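Local coordinates for flagellar regulatory protein C (Vibrio cholerae, PDB 4QHS) that probably couples ATP hydrolysis by its heptameric AAA+ domain to activation of sigma-54-dependent transcription of flagellar genes, at residues A[72-75]-A[81-84]; A[100-105]-A[138-143]. All coordinates share one frame; numbering follows the deposited sequence.

Interaction 1: residues A[72-75]-A[81-84]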
ATOM      1  N   ILE A  72      12.815  30.747 -16.148  1.00 46.52           N
ATOM      2  CA  ILE A  72      11.915  29.882 -15.379  1.00 46.89           C
ATOM      3  C   ILE A  72      12.566  29.472 -14.051  1.00 44.40           C
ATOM      4  O   ILE A  72      13.765  29.200 -13.987  1.00 45.57           O
ATOM      5  CB  ILE A  72      11.500  28.627 -16.189  1.00 39.10           C
ATOM      6  CG1 ILE A  72      10.720  27.654 -15.310  1.00 48.53           C
ATOM      7  CG2 ILE A  72      12.718  27.937 -16.778  1.00 34.36           C
ATOM      8  CD1 ILE A  72       9.917  26.623 -16.094  1.00 46.49           C
ATOM      9  N   ASN A  73      11.780  29.463 -12.978  1.00 50.01           N
ATOM     10  CA  ASN A  73      12.300  29.016 -11.696  1.00 45.00           C
ATOM     11  C   ASN A  73      11.849  27.598 -11.400  1.00 41.28           C
ATOM     12  O   ASN A  73      10.725  27.359 -10.940  1.00 38.19           O
ATOM     13  CB  ASN A  73      11.873  29.944 -10.560  1.00 47.84           C
ATOM     14  CG  ASN A  73      12.645  29.673  -9.272  1.00 50.98           C
ATOM     15  OD1 ASN A  73      12.961  28.525  -8.939  1.00 48.23           O
ATOM     16  ND2 ASN A  73      12.967  30.734  -8.553  1.00 58.44           N
ATOM     17  N   CYS A  74      12.763  26.673 -11.651  1.00 35.79           N
ATOM     18  CA  CYS A  74      12.545  25.248 -11.457  1.00 41.24           C
ATOM     19  C   CYS A  74      12.102  24.851 -10.050  1.00 46.77           C
ATOM     20  O   CYS A  74      11.640  23.745  -9.846  1.00 50.38           O
ATOM     21  CB  CYS A  74      13.831  24.498 -11.817  1.00 46.07           C
ATOM     22  SG  CYS A  74      14.506  24.970 -13.435  1.00 55.55           S
ATOM     23  N   ALA A  75      12.249  25.746  -9.082  1.00 36.63           N
ATOM     24  CA  ALA A  75      11.863  25.449  -7.721  1.00 42.41           C
ATOM     25  C   ALA A  75      10.547  26.121  -7.371  1.00 43.80           C
ATOM     26  O   ALA A  75      10.188  26.192  -6.203  1.00 45.56           O
ATOM     27  CB  ALA A  75      12.962  25.900  -6.738  1.00 39.49           C
ATOM     28  N   MET A  81       4.218  21.169 -12.900  1.00 45.41           N
ATOM     29  CA  MET A  81       4.122  21.585 -14.296  1.00 42.63           C
ATOM     30  C   MET A  81       5.453  21.931 -14.914  1.00 42.98           C
ATOM     31  O   MET A  81       5.492  22.353 -16.071  1.00 36.56           O
ATOM     32  CB  MET A  81       3.183  22.779 -14.423  1.00 38.02           C
ATOM     33  CG  MET A  81       1.734  22.393 -14.223  1.00 39.93           C
ATOM     34  SD  MET A  81       1.172  21.402 -15.636  1.00 53.57           S
ATOM     35  CE  MET A  81       1.225  22.647 -16.937  1.00 48.92           C
ATOM     36  N   LEU A  82       6.537  21.738 -14.159  1.00 38.83           N
ATOM     37  CA  LEU A  82       7.867  22.178 -14.601  1.00 36.29           C
ATOM     38  C   LEU A  82       8.239  21.600 -15.956  1.00 38.58           C
ATOM     39  O   LEU A  82       8.642  22.327 -16.850  1.00 39.05           O
ATOM     40  CB  LEU A  82       8.938  21.791 -13.583  1.00 33.92           C
ATOM     41  CG  LEU A  82      10.402  21.998 -14.017  1.00 39.83           C
ATOM     42  CD1 LEU A  82      10.665  23.462 -14.417  1.00 39.26           C
ATOM     43  CD2 LEU A  82      11.375  21.575 -12.895  1.00 36.76           C
ATOM     44  N   GLU A  83       8.105  20.283 -16.089  1.00 39.35           N
ATOM     45  CA  GLU A  83       8.429  19.595 -17.331  1.00 36.56           C
ATOM     46  C   GLU A  83       7.534  20.075 -18.475  1.00 39.51           C
ATOM     47  O   GLU A  83       8.015  20.315 -19.590  1.00 38.59           O
ATOM     48  CB  GLU A  83       8.306  18.083 -17.145  1.00 34.81           C
ATOM     49  CG  GLU A  83       8.531  17.276 -18.391  1.00 40.86           C
ATOM     50  CD  GLU A  83       8.708  15.801 -18.075  1.00 56.64           C
ATOM     51  OE1 GLU A  83       9.405  15.478 -17.086  1.00 82.83           O
ATOM     52  OE2 GLU A  83       8.154  14.963 -18.804  1.00 53.59           O
ATOM     53  N   ALA A  84       6.246  20.251 -18.204  1.00 33.65           N
ATOM     54  CA  ALA A  84       5.344  20.736 -19.253  1.00 34.72           C
ATOM     55  C   ALA A  84       5.698  22.167 -19.678  1.00 46.80           C
ATOM     56  O   ALA A  84       5.646  22.512 -20.865  1.00 33.38           O
ATOM     57  CB  ALA A  84       3.912  20.667 -18.797  1.00 35.09           C
TER
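Leu82 reaches back from the start of helix 82-87 to Ile72 near the end of strand 69-73 and to Cys74 just past it. The contact closes a short strand-loop-helix connection in the AAA+ core. Strand 69-73 is an outermost strand of the parallel five-stranded sheet.

The first shell is apolar. Leu82 CD1 lies 3.7 Å from Ile72 CD1, and the two side chains meet at an oblique angle. The same methyl is 3.9 Å from Cys74 CA. The second methyl, CD2, packs against Cys74, 4.0 Å from its CB and 3.8 Å from its O. CD1 thus sits between Ile72 and Cys74, and CD2 packs on Cys74 alone of the two. The leucine CG is anti to the backbone N (chi1 171°), which carries both methyls toward the strand. Ile72 likewise has CG1 anti to its N (chi1 172°), with CD1 at the end of an extended branch.

Further out, helix 123-135 touches the same leucine through Leu125. Backbone hydrogen bonds pair Ile72 with Leu114 and Asp116, and Cys74 with Asp116. These partners belong to strand 112-116, whose sequence fits the Walker B motif. Asn73 points away from Leu82 and touches Glu117, consistent with the asparagine-glutamate switch of related sigma-54 activators. Ala75 O accepts a hydrogen bond from Arg171 of a neighbouring subunit. An Asx turn shapes the strand exit: Ala75 N donates to Asn73 OD1 at 2.9 Å, with the donor tilted 16° from the carbonyl plane.

Interaction 2: residues A[100-105]-A[138-143]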
ATOM      1  N   ALA A 100      -2.563  22.785 -27.025  1.00 49.96           N
ATOM      2  CA  ALA A 100      -1.163  22.831 -27.325  1.00 48.76           C
ATOM      3  C   ALA A 100      -0.563  24.051 -26.653  1.00 51.20           C
ATOM      4  O   ALA A 100      -1.245  25.001 -26.366  1.00 52.30           O
ATOM      5  CB  ALA A 100      -0.950  22.871 -28.771  1.00 44.41           C
ATOM      6  N   CYS A 101       0.722  23.993 -26.372  1.00 48.39           N
ATOM      7  CA  CYS A 101       1.409  25.054 -25.666  1.00 47.17           C
ATOM      8  C   CYS A 101       2.894  24.922 -25.910  1.00 45.36           C
ATOM      9  O   CYS A 101       3.445  23.884 -25.747  1.00 51.95           O
ATOM     10  CB  CYS A 101       1.100  24.958 -24.181  1.00 57.02           C
ATOM     11  SG  CYS A 101       1.901  26.097 -23.082  1.00 62.67           S
ATOM     12  N   PRO A 102       3.545  25.982 -26.309  1.00 42.72           N
ATOM     13  CA  PRO A 102       4.966  25.898 -26.582  1.00 37.36           C
ATOM     14  C   PRO A 102       5.777  25.979 -25.317  1.00 42.57           C
ATOM     15  O   PRO A 102       5.369  26.584 -24.366  1.00 40.71           O
ATOM     16  CB  PRO A 102       5.206  27.098 -27.468  1.00 41.63           C
ATOM     17  CG  PRO A 102       4.162  28.015 -27.132  1.00 44.82           C
ATOM     18  CD  PRO A 102       2.977  27.235 -26.795  1.00 45.50           C
ATOM     19  N   GLY A 103       6.931  25.350 -25.320  1.00 41.37           N
ATOM     20  CA  GLY A 103       7.808  25.414 -24.180  1.00 41.55           C
ATOM     21  C   GLY A 103       8.620  26.681 -24.060  1.00 48.78           C
ATOM     22  O   GLY A 103       8.625  27.518 -24.929  1.00 39.00           O
ATOM     23  N   LYS A 104       9.343  26.779 -22.967  1.00 46.30           N
ATOM     24  CA  LYS A 104      10.241  27.872 -22.740  1.00 39.40           C
ATOM     25  C   LYS A 104      11.409  27.857 -23.677  1.00 43.02           C
ATOM     26  O   LYS A 104      11.877  28.886 -24.060  1.00 42.42           O
ATOM     27  CB  LYS A 104      10.753  27.854 -21.325  1.00 43.44           C
ATOM     28  CG  LYS A 104       9.712  28.037 -20.303  1.00 49.65           C
ATOM     29  CD  LYS A 104       9.140  29.388 -20.329  1.00 49.87           C
ATOM     30  CE  LYS A 104       9.213  29.960 -18.964  1.00 63.56           C
ATOM     31  NZ  LYS A 104       8.016  30.734 -18.613  1.00 76.76           N
ATOM     32  N   PHE A 105      11.846  26.690 -24.084  1.00 35.88           N
ATOM     33  CA  PHE A 105      12.920  26.630 -25.031  1.00 36.31           C
ATOM     34  C   PHE A 105      12.501  27.193 -26.361  1.00 36.07           C
ATOM     35  O   PHE A 105      13.277  27.806 -27.016  1.00 43.42           O
ATOM     36  CB  PHE A 105      13.431  25.205 -25.184  1.00 40.07           C
ATOM     37  CG  PHE A 105      14.262  24.744 -24.049  1.00 36.52           C
ATOM     38  CD1 PHE A 105      15.516  25.222 -23.872  1.00 44.87           C
ATOM     39  CD2 PHE A 105      13.789  23.843 -23.160  1.00 34.51           C
ATOM     40  CE1 PHE A 105      16.255  24.807 -22.847  1.00 50.41           C
ATOM     41  CE2 PHE A 105      14.540  23.442 -22.140  1.00 42.99           C
ATOM     42  CZ  PHE A 105      15.768  23.918 -21.985  1.00 41.82           C
ATOM     43  N   VAL A 138      14.334  20.071 -29.337  1.00 37.17           N
ATOM     44  CA  VAL A 138      13.383  19.791 -28.301  1.00 35.89           C
ATOM     45  C   VAL A 138      12.115  19.197 -28.852  1.00 40.69           C
ATOM     46  O   VAL A 138      11.817  19.331 -29.999  1.00 43.57           O
ATOM     47  CB  VAL A 138      13.087  21.028 -27.467  1.00 40.04           C
ATOM     48  CG1 VAL A 138      12.507  22.096 -28.305  1.00 31.62           C
ATOM     49  CG2 VAL A 138      12.169  20.686 -26.371  1.00 35.24           C
ATOM     50  N   GLU A 139      11.391  18.506 -28.007  1.00 42.15           N
ATOM     51  CA  GLU A 139      10.163  17.869 -28.375  1.00 40.48           C
ATOM     52  C   GLU A 139       9.158  18.205 -27.342  1.00 38.83           C
ATOM     53  O   GLU A 139       9.467  18.210 -26.197  1.00 42.44           O
ATOM     54  CB  GLU A 139      10.331  16.385 -28.343  1.00 47.48           C
ATOM     55  CG  GLU A 139      10.403  15.770 -29.653  1.00 74.83           C
ATOM     56  CD  GLU A 139      11.509  14.780 -29.732  1.00102.08           C
ATOM     57  OE1 GLU A 139      12.604  15.076 -29.219  1.00108.96           O
ATOM     58  OE2 GLU A 139      11.285  13.701 -30.310  1.00112.67           O
ATOM     59  N   ARG A 140       7.942  18.458 -27.749  1.00 36.22           N
ATOM     60  CA  ARG A 140       6.899  18.761 -26.809  1.00 42.53           C
ATOM     61  C   ARG A 140       6.390  17.479 -26.208  1.00 47.03           C
ATOM     62  O   ARG A 140       6.491  16.451 -26.825  1.00 36.98           O
ATOM     63  CB  ARG A 140       5.766  19.486 -27.506  1.00 40.69           C
ATOM     64  CG  ARG A 140       5.976  20.954 -27.715  1.00 39.82           C
ATOM     65  CD  ARG A 140       4.904  21.490 -28.570  1.00 40.83           C
ATOM     66  NE  ARG A 140       5.083  22.878 -28.908  1.00 41.96           N
ATOM     67  CZ  ARG A 140       4.191  23.592 -29.562  1.00 41.55           C
ATOM     68  NH1 ARG A 140       3.081  23.041 -29.945  1.00 38.66           N
ATOM     69  NH2 ARG A 140       4.413  24.842 -29.836  1.00 40.40           N
ATOM     70  N   LEU A 141       5.831  17.558 -25.010  1.00 42.32           N
ATOM     71  CA  LEU A 141       5.221  16.386 -24.395  1.00 39.08           C
ATOM     72  C   LEU A 141       4.095  15.872 -25.287  1.00 43.24           C
ATOM     73  O   LEU A 141       3.275  16.655 -25.780  1.00 37.70           O
ATOM     74  CB  LEU A 141       4.679  16.702 -22.994  1.00 39.14           C
ATOM     75  CG  LEU A 141       5.650  17.023 -21.850  1.00 40.57           C
ATOM     76  CD1 LEU A 141       4.875  17.191 -20.544  1.00 45.56           C
ATOM     77  CD2 LEU A 141       6.702  15.958 -21.687  1.00 42.58           C
ATOM     78  N   GLY A 142       4.075  14.560 -25.500  1.00 40.92           N
ATOM     79  CA  GLY A 142       3.034  13.927 -26.287  1.00 41.77           C
ATOM     80  C   GLY A 142       3.176  14.199 -27.768  1.00 43.41           C
ATOM     81  O   GLY A 142       2.184  14.240 -28.491  1.00 55.41           O
ATOM     82  N   SER A 143       4.411  14.402 -28.215  1.00 44.45           N
ATOM     83  CA  SER A 143       4.700  14.605 -29.636  1.00 38.96           C
ATOM     84  C   SER A 143       6.025  13.961 -29.998  1.00 42.32           C
ATOM     85  O   SER A 143       6.894  13.802 -29.144  1.00 44.92           O
ATOM     86  CB  SER A 143       4.739  16.096 -29.978  1.00 38.57           C
ATOM     87  OG  SER A 143       5.468  16.330 -31.180  1.00 55.54           O
TER
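Ala100 meets the side chain of Arg140, with its CB 4.2 Å from Arg140 NH1. Glu90 forms a salt bridge with that same NH1.

Cys101 presents its backbone to the arginine. Its O stands 3.7 Å from Arg140 NE. The oxygen lies over one face of the guanidinium, a packing contact with no hydrogen bond between the two. Its side chain points away and packs on Arg144 of a neighbouring subunit.

Pro102 lies alongside Arg140. Its N sits over the same guanidinium face, and its CB is 3.4 Å from Arg140 NH2. The arginine chain is extended from CG to NE (chi3 -176°), which carries its flat end along the proline.

Gly103 is at the N-cap of helix 104-107, and its N is hydrogen-bonded to Glu106 OE1. Glu106, outside both segments, also forms a salt bridge through OE1 with Arg140 NE, so one carboxylate serves both the helix start and the arginine. Arg140 also begins a type II turn to Ser143, with Gly142 at positive phi.

The short, weakly bonded strand 101-102 runs antiparallel to strand 88-89, and between them runs the GAFTGA loop characteristic of sigma-54 activators.

Interactions 1 and 2 follow one another along the chain, with centres about 13 Å apart. Helix 82-87 bridges them. The next two residues after Leu82 meet the loop that carries Arg140: Ala84 CA is 3.8 Å from Leu141 CD1, and Glu83 OE2 is 3.4 Å from Leu141 CD2. The first segments also touch, with Ile72 CB 3.8 Å from Lys104 CE. Interaction 1 is buried beside the probable Walker B strand, whereas interaction 2 lies at the surface, at the base of the GAFTGA loop. The shared packing joins the end of strand 69-73 to the base of that loop. The structure itself is nucleotide-free.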